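Local coordinates for 2,3-dihydroxybenzoate-AMP ligase (Mycobacterium smegmatis, PDB 5KEI), which belongs to the AMP-binding (ANL) enzyme superfamily and carries the large N-terminal and small C-terminal domains found in that group, at residues Leu79-Leu90 / Val189-Pro198. Sequence-based numbering, arbitrary orientation.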
loop_
_atom_site.group_PDB
_atom_site.type_symbol
_atom_site.label_atom_id
_atom_site.label_comp_id
_atom_site.label_asym_id
_atom_site.label_seq_id
_atom_site.Cartn_x
_atom_site.Cartn_y
_atom_site.Cartn_z
ATOM N N LEU A 79 -6.473 -25.938 -4.431
ATOM C CA LEU A 79 -5.109 -25.545 -4.727
ATOM C C LEU A 79 -4.473 -24.807 -3.564
ATOM O O LEU A 79 -3.344 -25.102 -3.192
ATOM C CB LEU A 79 -5.069 -24.677 -5.977
ATOM C CG LEU A 79 -5.325 -25.438 -7.273
ATOM C CD1 LEU A 79 -5.408 -24.454 -8.436
ATOM C CD2 LEU A 79 -4.219 -26.449 -7.485
ATOM N N ALA A 80 -5.203 -23.851 -2.994
ATOM C CA ALA A 80 -4.711 -23.106 -1.847
ATOM C C ALA A 80 -4.485 -24.032 -0.658
ATOM O O ALA A 80 -3.490 -23.889 0.053
ATOM C CB ALA A 80 -5.675 -21.994 -1.473
ATOM N N ASP A 81 -5.420 -24.962 -0.442
ATOM C CA ASP A 81 -5.292 -25.958 0.627
ATOM C C ASP A 81 -4.015 -26.759 0.431
ATOM O O ASP A 81 -3.213 -26.916 1.359
ATOM C CB ASP A 81 -6.503 -26.914 0.667
ATOM C CG ASP A 81 -7.692 -26.350 1.452
ATOM O OD1 ASP A 81 -7.509 -25.404 2.248
ATOM O OD2 ASP A 81 -8.823 -26.859 1.276
ATOM N N ARG A 82 -3.822 -27.255 -0.787
ATOM C CA ARG A 82 -2.645 -28.059 -1.102
ATOM C C ARG A 82 -1.369 -27.245 -0.996
ATOM O O ARG A 82 -0.336 -27.744 -0.534
ATOM C CB ARG A 82 -2.765 -28.669 -2.495
ATOM C CG ARG A 82 -3.552 -29.968 -2.503
ATOM C CD ARG A 82 -3.861 -30.392 -3.919
ATOM N NE ARG A 82 -2.649 -30.456 -4.732
ATOM C CZ ARG A 82 -2.647 -30.507 -6.060
ATOM N NH1 ARG A 82 -3.795 -30.486 -6.731
ATOM N NH2 ARG A 82 -1.497 -30.571 -6.717
ATOM N N ALA A 83 -1.444 -25.985 -1.407
ATOM C CA ALA A 83 -0.281 -25.122 -1.361
ATOM C C ALA A 83 0.080 -24.877 0.094
ATOM O O ALA A 83 1.251 -24.790 0.444
ATOM C CB ALA A 83 -0.547 -23.809 -2.101
ATOM N N ALA A 84 -0.946 -24.791 0.940
ATOM C CA ALA A 84 -0.769 -24.506 2.364
ATOM C C ALA A 84 -0.093 -25.661 3.124
ATOM O O ALA A 84 0.779 -25.436 3.974
ATOM C CB ALA A 84 -2.118 -24.173 2.999
ATOM N N ALA A 85 -0.514 -26.888 2.826
ATOM C CA ALA A 85 0.111 -28.078 3.395
ATOM C C ALA A 85 1.578 -28.137 2.980
ATOM O O ALA A 85 2.448 -28.384 3.808
ATOM C CB ALA A 85 -0.623 -29.327 2.955
ATOM N N GLY A 86 1.849 -27.893 1.698
ATOM C CA GLY A 86 3.215 -27.859 1.196
ATOM C C GLY A 86 4.081 -26.860 1.952
ATOM O O GLY A 86 5.224 -27.168 2.343
ATOM N N ILE A 87 3.526 -25.667 2.173
ATOM C CA ILE A 87 4.241 -24.576 2.834
ATOM C C ILE A 87 4.512 -24.898 4.300
ATOM O O ILE A 87 5.625 -24.702 4.784
ATOM C CB ILE A 87 3.458 -23.250 2.732
ATOM C CG1 ILE A 87 3.567 -22.685 1.310
ATOM C CG2 ILE A 87 3.992 -22.244 3.730
ATOM C CD1 ILE A 87 2.442 -21.713 0.913
ATOM N N ALA A 88 3.485 -25.377 5.000
ATOM C CA ALA A 88 3.628 -25.867 6.370
ATOM C C ALA A 88 4.669 -26.998 6.448
ATOM O O ALA A 88 5.367 -27.165 7.460
ATOM C CB ALA A 88 2.271 -26.350 6.907
ATOM N N GLY A 89 4.771 -27.756 5.361
ATOM C CA GLY A 89 5.738 -28.830 5.244
ATOM C C GLY A 89 7.198 -28.401 5.216
ATOM O O GLY A 89 8.089 -29.214 5.481
ATOM N N LEU A 90 7.457 -27.143 4.886
ATOM C CA LEU A 90 8.832 -26.646 4.861
ATOM C C LEU A 90 9.219 -26.140 6.244
ATOM O O LEU A 90 10.382 -25.826 6.500
ATOM C CB LEU A 90 9.011 -25.526 3.821
ATOM C CG LEU A 90 8.737 -25.788 2.331
ATOM C CD1 LEU A 90 8.892 -24.493 1.543
ATOM C CD2 LEU A 90 9.660 -26.855 1.762
ATOM N N VAL A 189 6.592 -27.849 -4.420
ATOM C CA VAL A 189 6.199 -27.704 -3.026
ATOM C C VAL A 189 4.676 -27.595 -2.855
ATOM O O VAL A 189 4.114 -28.166 -1.923
ATOM C CB VAL A 189 6.879 -26.479 -2.377
ATOM C CG1 VAL A 189 6.492 -26.368 -0.908
ATOM C CG2 VAL A 189 8.389 -26.577 -2.519
ATOM N N THR A 190 4.004 -26.884 -3.754
ATOM C CA THR A 190 2.577 -26.623 -3.573
ATOM C C THR A 190 1.677 -27.672 -4.235
ATOM O O THR A 190 0.605 -28.008 -3.720
ATOM C CB THR A 190 2.212 -25.232 -4.105
ATOM O OG1 THR A 190 2.537 -25.152 -5.494
ATOM C CG2 THR A 190 2.997 -24.181 -3.363
ATOM N N ARG A 191 2.108 -28.196 -5.374
ATOM C CA ARG A 191 1.343 -29.249 -6.036
ATOM C C ARG A 191 1.897 -30.597 -5.621
ATOM O O ARG A 191 3.089 -30.712 -5.327
ATOM C CB ARG A 191 1.400 -29.111 -7.559
ATOM C CG ARG A 191 1.096 -27.716 -8.097
ATOM C CD ARG A 191 -0.322 -27.260 -7.780
ATOM N NE ARG A 191 -0.824 -26.394 -8.843
ATOM C CZ ARG A 191 -0.670 -25.071 -8.877
ATOM N NH1 ARG A 191 -0.029 -24.453 -7.890
ATOM N NH2 ARG A 191 -1.161 -24.366 -9.901
ATOM N N ALA A 192 1.039 -31.609 -5.587
ATOM C CA ALA A 192 1.476 -32.981 -5.333
ATOM C C ALA A 192 2.335 -33.104 -4.072
ATOM O O ALA A 192 3.158 -34.012 -3.953
ATOM C CB ALA A 192 2.243 -33.523 -6.548
ATOM N N ALA A 193 2.164 -32.166 -3.149
ATOM C CA ALA A 193 2.788 -32.289 -1.846
ATOM C C ALA A 193 1.676 -32.525 -0.856
ATOM O O ALA A 193 0.969 -31.593 -0.470
ATOM C CB ALA A 193 3.591 -31.060 -1.490
ATOM N N PRO A 194 1.500 -33.791 -0.465
ATOM C CA PRO A 194 0.457 -34.167 0.484
ATOM C C PRO A 194 0.688 -33.486 1.827
ATOM O O PRO A 194 1.773 -32.953 2.105
ATOM C CB PRO A 194 0.604 -35.687 0.589
ATOM C CG PRO A 194 2.034 -35.943 0.242
ATOM C CD PRO A 194 2.377 -34.926 -0.802
ATOM N N GLY A 195 -0.345 -33.509 2.654
ATOM C CA GLY A 195 -0.331 -32.804 3.914
ATOM C C GLY A 195 -1.769 -32.804 4.357
ATOM O O GLY A 195 -2.632 -33.333 3.650
ATOM N N PRO A 196 -2.034 -32.233 5.536
ATOM C CA PRO A 196 -3.383 -32.236 6.101
ATOM C C PRO A 196 -4.051 -30.870 6.037
ATOM O O PRO A 196 -5.189 -30.743 6.496
ATOM C CB PRO A 196 -3.130 -32.637 7.552
ATOM C CG PRO A 196 -1.794 -31.964 7.863
ATOM C CD PRO A 196 -1.021 -31.867 6.545
ATOM N N VAL A 197 -3.351 -29.886 5.471
ATOM C CA VAL A 197 -3.702 -28.467 5.593
ATOM C C VAL A 197 -3.640 -28.057 7.058
ATOM O O VAL A 197 -4.396 -28.551 7.893
ATOM C CB VAL A 197 -5.088 -28.143 5.014
ATOM C CG1 VAL A 197 -5.452 -26.677 5.286
ATOM C CG2 VAL A 197 -5.113 -28.472 3.525
ATOM N N PRO A 198 -2.719 -27.148 7.375
ATOM C CA PRO A 198 -2.438 -26.898 8.790
ATOM C C PRO A 198 -3.630 -26.273 9.498
ATOM O O PRO A 198 -4.425 -25.560 8.882
ATOM C CB PRO A 198 -1.241 -25.942 8.744
ATOM C CG PRO A 198 -1.354 -25.256 7.424
ATOM C CD PRO A 198 -1.989 -26.233 6.478
#
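Ala83 and Thr190 meet where helix 73-88 lies against the end of helix 186-190, and the packing there is mostly backbone on small side chains. Ala83 CB rests 3.7 Å from Thr190 CB, while Gly86 CA makes a CH...O contact with Val189 O at 3.3 Å, 145° at the hydrogen. With chi1 at -178° turning CG1 away from its own backbone N, Val189 reaches the peptide of Gly86 and meets Leu90 CD1 tip to tip, CG1 to CD1 3.9 Å. From Arg191 onward the chain leaves helical geometry and wraps around the helix as a loop. Ala85 CB sits against Gly195 CA at 3.6 Å, Val197 CG2 presses on the CB of Asp81, and the Pro198 ring lies along Ala84 and Ala88, its CG 3.8 Å from Ala88 CB.

In the AMP-binding fold, Val189 and Leu90 also reach Leu175 and Leu184 on strands 173-177 and 184-185 of a mixed sheet, and helix 107-117 packs on another side of helix 73-88.

No hydrogen bond crosses the interface. Arg191 pairs with Glu107, and Leu79 CD2 lies over one face of its guanidinium, 3.7 Å from Arg191 NE. Asp81 forms a salt bridge with Arg52. Arg82, bent at chi3 (54°), brings NH2 edge-on to Ala192 N at 3.0 Å, a close approach of two donors without a bond.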